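Local coordinates for PmbA-related protein (PDB 1VL4), which is of uncertain function, was proposed as a modulator of DNA gyrase and may act as a metallopeptidase, at residues A[59-64]-A[79-84]; A[117-122]-A[176-181]; A[233-238]-A[364-369]. One frame throughout, in Å; residues are numbered along the deposited sequence.

Interaction 1: residues A[59-64]-A[79-84]; sequences GKFNVE and QVLENP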
ATOM      1  N   GLY A  59      -3.539  18.341   6.348  1.00 13.46           N
ATOM      2  CA  GLY A  59      -2.215  18.908   6.248  1.00 14.93           C
ATOM      3  C   GLY A  59      -1.172  18.025   6.950  1.00 19.16           C
ATOM      4  O   GLY A  59      -1.446  17.455   8.021  1.00 14.45           O
ATOM      5  N   LYS A  60      -0.006  17.883   6.298  1.00 15.62           N
ATOM      6  CA  LYS A  60       1.044  16.950   6.726  1.00 19.55           C
ATOM      7  C   LYS A  60       2.390  17.660   6.706  1.00 15.58           C
ATOM      8  O   LYS A  60       2.578  18.589   5.965  1.00 12.53           O
ATOM      9  CB  LYS A  60       1.126  15.751   5.753  1.00 20.74           C
ATOM     10  CG  LYS A  60      -0.126  14.890   5.689  1.00 29.19           C
ATOM     11  CD  LYS A  60       0.059  13.759   4.657  1.00 31.64           C
ATOM     12  N   PHE A  61       3.326  17.176   7.514  1.00 15.10           N
ATOM     13  CA  PHE A  61       4.601  17.805   7.677  1.00 18.04           C
ATOM     14  C   PHE A  61       5.598  16.724   8.095  1.00 18.91           C
ATOM     15  O   PHE A  61       5.345  16.005   9.053  1.00 14.00           O
ATOM     16  CB  PHE A  61       4.414  18.834   8.794  1.00 23.58           C
ATOM     17  CG  PHE A  61       5.649  19.457   9.225  1.00 19.88           C
ATOM     18  CD1 PHE A  61       6.343  20.265   8.347  1.00 36.91           C
ATOM     19  CD2 PHE A  61       6.179  19.195  10.498  1.00 21.72           C
ATOM     20  CE1 PHE A  61       7.552  20.842   8.734  1.00 42.53           C
ATOM     21  CE2 PHE A  61       7.351  19.769  10.907  1.00 28.62           C
ATOM     22  CZ  PHE A  61       8.054  20.599  10.034  1.00 34.84           C
ATOM     23  N   ASN A  62       6.689  16.572   7.364  1.00 17.97           N
ATOM     24  CA  ASN A  62       7.746  15.612   7.689  1.00 21.24           C
ATOM     25  C   ASN A  62       9.119  16.310   7.648  1.00 19.10           C
ATOM     26  O   ASN A  62       9.405  17.025   6.696  1.00 18.61           O
ATOM     27  CB  ASN A  62       7.750  14.473   6.644  1.00 17.43           C
ATOM     28  CG  ASN A  62       6.762  13.377   6.969  1.00 38.94           C
ATOM     29  OD1 ASN A  62       6.914  12.642   7.972  1.00 52.06           O
ATOM     30  ND2 ASN A  62       5.727  13.260   6.138  1.00 41.44           N
ATOM     31  N   VAL A  63       9.949  16.110   8.666  1.00 16.26           N
ATOM     32  CA  VAL A  63      11.335  16.585   8.618  1.00 16.87           C
ATOM     33  C   VAL A  63      12.282  15.380   8.762  1.00 13.63           C
ATOM     34  O   VAL A  63      12.108  14.593   9.670  1.00 15.19           O
ATOM     35  CB  VAL A  63      11.588  17.598   9.711  1.00 17.45           C
ATOM     36  CG1 VAL A  63      12.981  18.063   9.643  1.00 20.51           C
ATOM     37  CG2 VAL A  63      10.678  18.756   9.508  1.00 29.66           C
ATOM     38  N   GLU A  64      13.185  15.198   7.816  1.00 12.13           N
ATOM     39  CA  GLU A  64      14.233  14.206   7.888  1.00 14.15           C
ATOM     40  C   GLU A  64      15.539  14.896   8.237  1.00 11.30           C
ATOM     41  O   GLU A  64      15.950  15.840   7.547  1.00 13.68           O
ATOM     42  CB  GLU A  64      14.431  13.520   6.536  1.00 16.62           C
ATOM     43  CG  GLU A  64      15.477  12.378   6.607  1.00 21.81           C
ATOM     44  CD  GLU A  64      15.872  11.821   5.233  1.00 25.69           C
ATOM     45  OE1 GLU A  64      15.433  12.351   4.182  1.00 40.86           O
ATOM     46  OE2 GLU A  64      16.640  10.843   5.211  1.00 43.82           O
ATOM     47  N   GLN A  79       7.789  14.461  12.689  1.00 23.09           N
ATOM     48  CA  GLN A  79       6.687  15.283  12.208  1.00 24.82           C
ATOM     49  C   GLN A  79       6.506  16.449  13.211  1.00 26.18           C
ATOM     50  O   GLN A  79       5.500  17.093  13.182  1.00 30.04           O
ATOM     51  CB  GLN A  79       5.389  14.463  12.055  1.00 22.38           C
ATOM     52  CG  GLN A  79       5.346  13.708  10.773  1.00 19.93           C
ATOM     53  CD  GLN A  79       4.221  12.728  10.646  1.00 27.70           C
ATOM     54  OE1 GLN A  79       3.342  12.626  11.515  1.00 20.80           O
ATOM     55  NE2 GLN A  79       4.237  11.969   9.548  1.00 26.50           N
ATOM     56  N   VAL A  80       7.489  16.708  14.069  1.00 29.68           N
ATOM     57  CA  VAL A  80       7.427  17.805  15.046  1.00 31.07           C
ATOM     58  C   VAL A  80       8.736  18.595  15.062  1.00 34.55           C
ATOM     59  O   VAL A  80       9.814  18.023  15.241  1.00 36.44           O
ATOM     60  CB  VAL A  80       7.168  17.292  16.496  1.00 30.92           C
ATOM     61  CG1 VAL A  80       7.107  18.456  17.472  1.00 29.62           C
ATOM     62  CG2 VAL A  80       5.873  16.459  16.599  1.00 34.82           C
ATOM     63  N   LEU A  81       8.649  19.919  14.922  1.00 36.24           N
ATOM     64  CA  LEU A  81       9.842  20.762  14.915  1.00 34.54           C
ATOM     65  C   LEU A  81      10.229  21.078  16.299  1.00 33.39           C
ATOM     66  O   LEU A  81      10.185  22.240  16.703  1.00 38.01           O
ATOM     67  CB  LEU A  81       9.622  22.099  14.165  1.00 35.62           C
ATOM     68  CG  LEU A  81       9.877  22.212  12.672  1.00 32.29           C
ATOM     69  CD1 LEU A  81      10.179  23.652  12.280  1.00 34.75           C
ATOM     70  CD2 LEU A  81      11.029  21.321  12.245  1.00 32.42           C
ATOM     71  N   GLU A  82      10.640  20.067  17.050  1.00 33.50           N
ATOM     72  CA  GLU A  82      11.052  20.296  18.432  1.00 31.54           C
ATOM     73  C   GLU A  82      12.320  19.514  18.765  1.00 29.70           C
ATOM     74  O   GLU A  82      12.625  18.505  18.108  1.00 27.97           O
ATOM     75  CB  GLU A  82       9.925  19.919  19.406  1.00 31.60           C
ATOM     76  N   ASN A  83      13.026  20.011  19.779  1.00 23.98           N
ATOM     77  CA  ASN A  83      14.169  19.350  20.388  1.00 24.36           C
ATOM     78  C   ASN A  83      15.184  18.990  19.309  1.00 23.92           C
ATOM     79  O   ASN A  83      15.397  17.813  19.030  1.00 19.01           O
ATOM     80  CB  ASN A  83      13.753  18.058  21.152  1.00 24.97           C
ATOM     81  CG  ASN A  83      12.843  18.323  22.382  1.00 28.02           C
ATOM     82  OD1 ASN A  83      13.307  18.356  23.514  1.00 33.41           O
ATOM     83  ND2 ASN A  83      11.557  18.440  22.149  1.00 32.73           N
ATOM     84  N   PRO A  84      15.818  20.001  18.705  1.00 23.67           N
ATOM     85  CA  PRO A  84      16.822  19.663  17.692  1.00 23.26           C
ATOM     86  C   PRO A  84      17.990  18.850  18.244  1.00 20.55           C
ATOM     87  O   PRO A  84      18.550  18.025  17.522  1.00 22.32           O
ATOM     88  CB  PRO A  84      17.289  21.038  17.184  1.00 24.46           C
ATOM     89  CG  PRO A  84      16.965  21.998  18.349  1.00 22.89           C
ATOM     90  CD  PRO A  84      15.692  21.463  18.902  1.00 23.13           C
TER
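Gln79 and Leu81 meet Phe61, Asn62 and Val63 where the chain leaves the antiparallel sheet and heads for helix 84-93. Strand 51-69 lies second from the edge of that sheet within this chain. Residues 79-83 are the loop after strand 72-78, the outermost of this chain, and Pro84 opens the helix. The side chains of Asn62 and Gln79 lie side by side and point the same way. Gln79 NE2 donates to Asn62 OD1 at 3.2 Å, with an N-H...O angle of 160°. The acceptor lies in the amide plane of Gln79, whereas the donor stands above the carbonyl plane of Asn62. Gln79 OE1 accepts a hydrogen bond from the backbone N of Phe61 of the second subunit, so this amide also joins the dimer. An alanine here would probably leave Asn62 OD1 and that Phe61 N of the second subunit without their donor and acceptor. Phe61 CG is anti to the backbone N (chi1 172°), and the ring meets the loop with its edge. Gln79 O lies in the ring plane, 3.5 Å from Phe61 CD2. Phe37 meets the same ring edge-to-face. Leu81, which also touches Phe18 of helix 15-29, places CG 3.6 Å from Phe61 CZ and CD2 3.8 Å from Val63 CG2.

Interaction 2: residues A[117-122]-A[176-181]; sequences ETYVGR and QMDGGF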
ATOM      1  N   GLU A 117       7.260  26.726 -13.509  1.00 16.12           N
ATOM      2  CA  GLU A 117       6.018  27.195 -12.896  1.00 15.41           C
ATOM      3  C   GLU A 117       5.211  26.005 -12.401  1.00 13.92           C
ATOM      4  O   GLU A 117       4.272  25.582 -13.027  1.00 12.70           O
ATOM      5  CB  GLU A 117       5.192  28.147 -13.824  1.00 20.71           C
ATOM      6  CG  GLU A 117       4.217  28.974 -12.938  1.00 23.46           C
ATOM      7  CD  GLU A 117       3.136  29.795 -13.659  1.00 29.06           C
ATOM      8  OE1 GLU A 117       2.648  29.395 -14.745  1.00 44.16           O
ATOM      9  OE2 GLU A 117       2.747  30.827 -13.067  1.00 39.86           O
ATOM     10  N   THR A 118       5.642  25.449 -11.280  1.00 10.05           N
ATOM     11  CA  THR A 118       5.050  24.265 -10.695  1.00 11.25           C
ATOM     12  C   THR A 118       3.993  24.663  -9.669  1.00 11.46           C
ATOM     13  O   THR A 118       3.205  23.839  -9.284  1.00 10.66           O
ATOM     14  CB  THR A 118       6.127  23.375 -10.024  1.00 12.57           C
ATOM     15  OG1 THR A 118       6.950  24.171  -9.139  1.00 10.81           O
ATOM     16  CG2 THR A 118       7.031  22.764 -11.085  1.00 16.65           C
ATOM     17  N   TYR A 119       3.957  25.933  -9.281  1.00 11.67           N
ATOM     18  CA  TYR A 119       2.977  26.372  -8.290  1.00 11.60           C
ATOM     19  C   TYR A 119       2.216  27.503  -8.892  1.00 16.01           C
ATOM     20  O   TYR A 119       2.782  28.548  -9.146  1.00 13.31           O
ATOM     21  CB  TYR A 119       3.680  26.825  -7.019  1.00 14.93           C
ATOM     22  CG  TYR A 119       2.714  27.395  -6.032  1.00 13.50           C
ATOM     23  CD1 TYR A 119       1.791  26.552  -5.375  1.00 13.68           C
ATOM     24  CD2 TYR A 119       2.603  28.762  -5.846  1.00 19.82           C
ATOM     25  CE1 TYR A 119       0.857  27.089  -4.484  1.00 14.92           C
ATOM     26  CE2 TYR A 119       1.660  29.293  -4.970  1.00 23.10           C
ATOM     27  CZ  TYR A 119       0.787  28.452  -4.300  1.00 19.63           C
ATOM     28  OH  TYR A 119      -0.159  28.991  -3.415  1.00 21.43           O
ATOM     29  N   VAL A 120       0.932  27.309  -9.102  1.00 14.07           N
ATOM     30  CA  VAL A 120       0.085  28.382  -9.637  1.00 18.36           C
ATOM     31  C   VAL A 120      -0.767  29.057  -8.586  1.00 16.77           C
ATOM     32  O   VAL A 120      -0.930  30.238  -8.666  1.00 16.96           O
ATOM     33  CB  VAL A 120      -0.732  27.869 -10.838  1.00 18.00           C
ATOM     34  CG1 VAL A 120      -1.663  28.938 -11.386  1.00 28.62           C
ATOM     35  CG2 VAL A 120       0.252  27.418 -11.942  1.00 24.75           C
ATOM     36  N   GLY A 121      -1.308  28.334  -7.613  1.00 16.73           N
ATOM     37  CA  GLY A 121      -2.087  28.959  -6.549  1.00 16.67           C
ATOM     38  C   GLY A 121      -3.584  29.066  -6.783  1.00 19.23           C
ATOM     39  O   GLY A 121      -4.290  29.630  -5.981  1.00 21.44           O
ATOM     40  N   ARG A 122      -4.095  28.526  -7.869  1.00 17.87           N
ATOM     41  CA  ARG A 122      -5.513  28.656  -8.133  1.00 17.92           C
ATOM     42  C   ARG A 122      -6.386  27.561  -7.493  1.00 17.33           C
ATOM     43  O   ARG A 122      -7.516  27.841  -7.142  1.00 12.36           O
ATOM     44  CB  ARG A 122      -5.758  28.778  -9.627  1.00 18.55           C
ATOM     45  CG  ARG A 122      -5.108  30.061 -10.215  1.00 28.68           C
ATOM     46  CD  ARG A 122      -5.553  30.356 -11.609  1.00 28.69           C
ATOM     47  NE  ARG A 122      -6.998  30.496 -11.675  1.00 38.98           N
ATOM     48  CZ  ARG A 122      -7.673  31.592 -11.330  1.00 50.64           C
ATOM     49  NH1 ARG A 122      -7.038  32.673 -10.869  1.00 52.33           N
ATOM     50  NH2 ARG A 122      -9.008  31.608 -11.435  1.00 47.02           N
ATOM     51  N   GLN A 176       7.846  24.792  -4.555  1.00 10.11           N
ATOM     52  CA  GLN A 176       6.485  24.500  -4.232  1.00 10.55           C
ATOM     53  C   GLN A 176       5.826  24.088  -5.496  1.00 11.87           C
ATOM     54  O   GLN A 176       6.254  24.506  -6.610  1.00 11.65           O
ATOM     55  CB  GLN A 176       5.710  25.696  -3.706  1.00 13.05           C
ATOM     56  CG  GLN A 176       6.172  26.338  -2.520  1.00 29.10           C
ATOM     57  CD  GLN A 176       5.133  27.329  -2.099  1.00 41.41           C
ATOM     58  OE1 GLN A 176       4.084  26.962  -1.568  1.00 44.03           O
ATOM     59  NE2 GLN A 176       5.375  28.581  -2.428  1.00 39.56           N
ATOM     60  N   MET A 177       4.884  23.147  -5.380  0.50 11.06           N
ATOM     61  CA  MET A 177       4.138  22.576  -6.528  0.50 14.19           C
ATOM     62  C   MET A 177       2.673  22.453  -6.117  0.50 13.90           C
ATOM     63  O   MET A 177       2.374  22.074  -4.975  0.50 10.33           O
ATOM     64  CB  MET A 177       4.677  21.174  -6.989  0.65 13.95           C
ATOM     65  CG  MET A 177       4.223  19.984  -6.182  0.65 21.31           C
ATOM     66  SD  MET A 177       2.416  19.770  -6.070  0.65 22.48           S
ATOM     67  CE  MET A 177       1.985  19.185  -7.769  0.65 11.01           C
ATOM     68  N   ASP A 178       1.767  22.719  -7.053  1.00 11.95           N
ATOM     69  CA  ASP A 178       0.374  22.432  -6.845  1.00 11.66           C
ATOM     70  C   ASP A 178      -0.254  21.760  -8.078  1.00 14.17           C
ATOM     71  O   ASP A 178       0.402  21.613  -9.125  1.00 10.41           O
ATOM     72  CB  ASP A 178      -0.403  23.655  -6.345  1.00 13.44           C
ATOM     73  CG  ASP A 178      -0.588  24.744  -7.374  1.00 15.73           C
ATOM     74  OD1 ASP A 178       0.071  24.802  -8.428  1.00 12.14           O
ATOM     75  OD2 ASP A 178      -1.408  25.590  -7.062  1.00 14.52           O
ATOM     76  N   GLY A 179      -1.472  21.246  -7.911  1.00 10.83           N
ATOM     77  CA  GLY A 179      -2.135  20.578  -9.007  1.00 12.12           C
ATOM     78  C   GLY A 179      -3.304  19.803  -8.513  1.00 10.73           C
ATOM     79  O   GLY A 179      -3.619  19.817  -7.334  1.00  9.98           O
ATOM     80  N   GLY A 180      -3.980  19.177  -9.455  1.00 10.99           N
ATOM     81  CA  GLY A 180      -5.211  18.438  -9.183  1.00 11.47           C
ATOM     82  C   GLY A 180      -5.525  17.491 -10.312  1.00 11.13           C
ATOM     83  O   GLY A 180      -4.869  17.511 -11.363  1.00 10.38           O
ATOM     84  N   PHE A 181      -6.601  16.749 -10.109  1.00 13.00           N
ATOM     85  CA  PHE A 181      -6.972  15.519 -10.857  1.00 11.69           C
ATOM     86  C   PHE A 181      -8.473  15.390 -10.695  1.00 10.85           C
ATOM     87  O   PHE A 181      -9.035  15.669  -9.607  1.00 10.29           O
ATOM     88  CB  PHE A 181      -6.173  14.382 -10.177  1.00 17.95           C
ATOM     89  CG  PHE A 181      -6.607  12.986 -10.452  1.00 23.77           C
ATOM     90  CD1 PHE A 181      -6.047  12.276 -11.531  1.00 35.18           C
ATOM     91  CD2 PHE A 181      -7.437  12.297  -9.549  1.00 21.74           C
ATOM     92  CE1 PHE A 181      -6.379  10.898 -11.753  1.00 32.04           C
ATOM     93  CE2 PHE A 181      -7.776  10.964  -9.744  1.00 25.70           C
ATOM     94  CZ  PHE A 181      -7.218  10.238 -10.856  1.00 24.03           C
TER
HETATM   95  O   HOH W   1      -3.433  25.872  -9.099  1.00  7.71           O
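This is a polar contact in which loop 117-122 is tied to residues 176-181 of strand 172-188, next to the outermost strand 194-202 of the long antiparallel sheet. Thr118 and Asp178 carry it. Asp178 N donates to Thr118 O at 2.9 Å, and Thr118 OG1 donates to Gln176 O at 2.6 Å. The carboxylate of Asp178 then receives two successive backbone N-H groups. Val120 N reaches OD1 of Asp178 at 2.7 Å, nearly straight at 171° but from above the carboxylate plane. Gly121 N reaches OD2 of Asp178 at 2.8 Å, on the syn side. A water bridges the same OD2 to Arg122 N. The Tyr119 and Asp178 side chains cross at about a right angle, with the ring and carboxylate planes 40° apart and Tyr119 CD1 3.6 Å from Asp178 CG. Over the centre of that ring lies Gly121 N. On the strand side, Tyr119 runs alongside Gln176, its CB 4.0 Å from Gln176 CB. Arg122 turns away to a salt bridge with Glu206. Asp178 is buried, and Arg203 NH1 bonds weakly to its backbone O. Its negative charge is probably stabilised by the two N-H groups and the water, which would also fix the carboxylate's rotation and the course of the loop.

Interaction 3: residues A[233-238]-A[364-369]; sequences GKYPVL and RGVVIT
Three backbone hydrogen bonds join Pro236 and Leu238 to Val366 and Ile368, making strands 233-239 and 365-372 parallel neighbours in the mixed sheet of the C-terminal domain. Val366 N donates to Pro236 O at 3.0 Å, an almost straight bond (176°). Leu238 N donates to Val366 O at 2.7 Å, and Ile368 N to Leu238 O at 2.9 Å. The short strand axes are 35° apart, so the pair is clearly twisted. Gly365 faces Pro236 O; a CB at this position would clash with that oxygen. Val237 and Val366 share one face of the sheet. There Val366 CG2, anti to its own carbonyl carbon, touches Tyr235 CB at 3.8 Å and lies within 4.1 Å of CG and CD1 of the Tyr235 ring, at an oblique approach. The hydroxyl of Tyr235 bonds to Pro231 O. On the other face Leu238 and Val367 lie side by side, pointing the same way, with Leu238 CB 4.0 Å from Val367 CG2. Helix 355-362 covers this pair through Leu359. Strand 437-444 flanks 233-239, while 384-395 pairs with 365-372. The hydrophobic contact ends one step further along the second strand, where Ile368 CD1 reaches Val237 CG1 at 3.8 Å.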
ATOM      1  N   GLY A 233      -3.840 -15.105 -31.177  1.00 14.92           N
ATOM      2  CA  GLY A 233      -2.912 -15.063 -32.279  1.00 15.88           C
ATOM      3  C   GLY A 233      -2.011 -13.861 -32.130  1.00 12.11           C
ATOM      4  O   GLY A 233      -2.057 -13.161 -31.137  1.00 14.22           O
ATOM      5  N   LYS A 234      -1.187 -13.649 -33.139  1.00 12.10           N
ATOM      6  CA  LYS A 234      -0.310 -12.498 -33.196  1.00 13.82           C
ATOM      7  C   LYS A 234      -1.003 -11.430 -34.066  1.00 11.18           C
ATOM      8  O   LYS A 234      -1.414 -11.723 -35.173  1.00 10.92           O
ATOM      9  CB  LYS A 234       1.037 -12.950 -33.751  1.00 15.37           C
ATOM     10  CG  LYS A 234       1.861 -13.735 -32.730  1.00 18.79           C
ATOM     11  CD  LYS A 234       2.814 -14.745 -33.382  1.00 19.27           C
ATOM     12  N   TYR A 235      -1.220 -10.232 -33.535  1.00 10.00           N
ATOM     13  CA  TYR A 235      -1.795  -9.149 -34.333  1.00  9.74           C
ATOM     14  C   TYR A 235      -0.993  -7.869 -34.229  1.00  9.37           C
ATOM     15  O   TYR A 235      -0.354  -7.624 -33.214  1.00 11.26           O
ATOM     16  CB  TYR A 235      -3.217  -8.804 -33.911  1.00 10.62           C
ATOM     17  CG  TYR A 235      -4.199  -9.919 -33.970  1.00  5.88           C
ATOM     18  CD1 TYR A 235      -4.371 -10.745 -32.882  1.00 10.84           C
ATOM     19  CD2 TYR A 235      -4.991 -10.127 -35.077  1.00  7.92           C
ATOM     20  CE1 TYR A 235      -5.274 -11.784 -32.902  1.00 13.51           C
ATOM     21  CE2 TYR A 235      -5.905 -11.195 -35.108  1.00 10.24           C
ATOM     22  CZ  TYR A 235      -6.037 -12.002 -33.997  1.00  6.65           C
ATOM     23  OH  TYR A 235      -6.953 -13.049 -33.937  1.00 12.21           O
ATOM     24  N   PRO A 236      -1.061  -7.023 -35.282  1.00  9.34           N
ATOM     25  CA  PRO A 236      -0.573  -5.650 -35.121  1.00 10.74           C
ATOM     26  C   PRO A 236      -1.426  -4.986 -34.025  1.00  9.70           C
ATOM     27  O   PRO A 236      -2.627  -5.305 -33.902  1.00  7.47           O
ATOM     28  CB  PRO A 236      -0.804  -4.999 -36.499  1.00 11.49           C
ATOM     29  CG  PRO A 236      -1.247  -6.065 -37.407  1.00 10.68           C
ATOM     30  CD  PRO A 236      -1.653  -7.265 -36.602  1.00  7.41           C
ATOM     31  N   VAL A 237      -0.803  -4.156 -33.202  1.00 11.06           N
ATOM     32  CA  VAL A 237      -1.480  -3.528 -32.077  1.00 11.51           C
ATOM     33  C   VAL A 237      -1.287  -2.030 -32.124  1.00 13.19           C
ATOM     34  O   VAL A 237      -0.146  -1.530 -32.088  1.00 13.67           O
ATOM     35  CB  VAL A 237      -1.001  -4.101 -30.712  1.00 11.77           C
ATOM     36  CG1 VAL A 237      -1.505  -3.232 -29.553  1.00 13.35           C
ATOM     37  CG2 VAL A 237      -1.478  -5.557 -30.516  1.00 14.31           C
ATOM     38  N   LEU A 238      -2.397  -1.304 -32.219  1.00 10.50           N
ATOM     39  CA  LEU A 238      -2.348   0.145 -32.004  1.00 12.79           C
ATOM     40  C   LEU A 238      -2.615   0.368 -30.504  1.00 13.60           C
ATOM     41  O   LEU A 238      -3.740   0.227 -30.024  1.00 11.84           O
ATOM     42  CB  LEU A 238      -3.367   0.850 -32.882  1.00 14.26           C
ATOM     43  CG  LEU A 238      -3.654   2.339 -32.694  1.00 16.20           C
ATOM     44  CD1 LEU A 238      -2.417   3.111 -32.417  1.00 25.55           C
ATOM     45  CD2 LEU A 238      -4.392   2.828 -33.975  1.00 16.87           C
ATOM     46  N   ARG A 364      -5.670  -3.193 -40.338  1.00 11.36           N
ATOM     47  CA  ARG A 364      -6.315  -4.367 -39.773  1.00 10.95           C
ATOM     48  C   ARG A 364      -5.556  -4.893 -38.548  1.00  9.79           C
ATOM     49  O   ARG A 364      -4.381  -5.185 -38.612  1.00  5.95           O
ATOM     50  CB  ARG A 364      -6.447  -5.424 -40.841  1.00 14.36           C
ATOM     51  CG  ARG A 364      -7.315  -6.582 -40.480  1.00 15.82           C
ATOM     52  CD  ARG A 364      -7.474  -7.453 -41.699  1.00 22.69           C
ATOM     53  NE  ARG A 364      -8.231  -8.650 -41.408  1.00 24.59           N
ATOM     54  CZ  ARG A 364      -7.752  -9.707 -40.754  1.00 31.40           C
ATOM     55  NH1 ARG A 364      -6.497  -9.719 -40.310  1.00 27.86           N
ATOM     56  NH2 ARG A 364      -8.535 -10.761 -40.539  1.00 25.21           N
ATOM     57  N   GLY A 365      -6.227  -5.008 -37.418  1.00  9.02           N
ATOM     58  CA  GLY A 365      -5.506  -5.303 -36.198  1.00 11.27           C
ATOM     59  C   GLY A 365      -6.281  -4.948 -34.949  1.00 12.01           C
ATOM     60  O   GLY A 365      -7.489  -4.716 -35.003  1.00 11.25           O
ATOM     61  N   VAL A 366      -5.562  -4.920 -33.829  1.00 11.06           N
ATOM     62  CA  VAL A 366      -6.156  -4.662 -32.530  1.00 10.73           C
ATOM     63  C   VAL A 366      -5.784  -3.266 -32.048  1.00  9.95           C
ATOM     64  O   VAL A 366      -4.648  -2.834 -32.202  1.00 11.73           O
ATOM     65  CB  VAL A 366      -5.666  -5.673 -31.489  1.00 10.77           C
ATOM     66  CG1 VAL A 366      -6.298  -5.363 -30.118  1.00 13.13           C
ATOM     67  CG2 VAL A 366      -6.004  -7.098 -31.938  1.00 12.66           C
ATOM     68  N   VAL A 367      -6.758  -2.577 -31.468  1.00  9.08           N
ATOM     69  CA  VAL A 367      -6.507  -1.360 -30.711  1.00 10.16           C
ATOM     70  C   VAL A 367      -6.617  -1.731 -29.216  1.00 10.20           C
ATOM     71  O   VAL A 367      -7.597  -2.301 -28.796  1.00  7.25           O
ATOM     72  CB  VAL A 367      -7.509  -0.245 -31.050  1.00  8.62           C
ATOM     73  CG1 VAL A 367      -7.393   0.929 -30.040  1.00  9.58           C
ATOM     74  CG2 VAL A 367      -7.313   0.248 -32.500  1.00 14.74           C
ATOM     75  N   ILE A 368      -5.587  -1.436 -28.442  1.00  9.23           N
ATOM     76  CA  ILE A 368      -5.650  -1.639 -27.007  1.00  9.72           C
ATOM     77  C   ILE A 368      -5.686  -0.278 -26.341  1.00 12.30           C
ATOM     78  O   ILE A 368      -4.774   0.540 -26.513  1.00 12.27           O
ATOM     79  CB  ILE A 368      -4.515  -2.569 -26.518  1.00 12.00           C
ATOM     80  CG1 ILE A 368      -4.944  -4.009 -26.797  1.00 19.55           C
ATOM     81  CG2 ILE A 368      -4.219  -2.411 -24.985  1.00 12.78           C
ATOM     82  CD1 ILE A 368      -3.827  -4.879 -27.003  1.00 29.72           C
ATOM     83  N   THR A 369      -6.765  -0.059 -25.587  1.00 13.02           N
ATOM     84  CA  THR A 369      -7.045   1.234 -24.948  1.00 15.19           C
ATOM     85  C   THR A 369      -6.721   1.269 -23.460  1.00 14.61           C
ATOM     86  O   THR A 369      -6.469   2.330 -22.935  1.00 15.56           O
ATOM     87  CB  THR A 369      -8.519   1.626 -25.077  1.00 12.69           C
ATOM     88  OG1 THR A 369      -9.338   0.548 -24.592  1.00 16.72           O
ATOM     89  CG2 THR A 369      -8.862   1.919 -26.545  1.00 19.06           C
TER

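Interactions 1 and 2 reach the same long antiparallel sheet, but each attaches a loop to a different strand of it. Their centres are 23 Å apart and their nearest atoms about 11 Å. Interaction 3 belongs to another sheet, across the chain's centre from both, with its centre 52 Å from that of interaction 1. It is the buried contact of the three; the other two are partly buried. Its chemistry is regular backbone bonding between strands, with aliphatic packing on both faces. Interaction 2 instead rests largely on one buried carboxylate. Interaction 1 combines an aromatic edge with a side-chain amide, and it alone touches the second subunit.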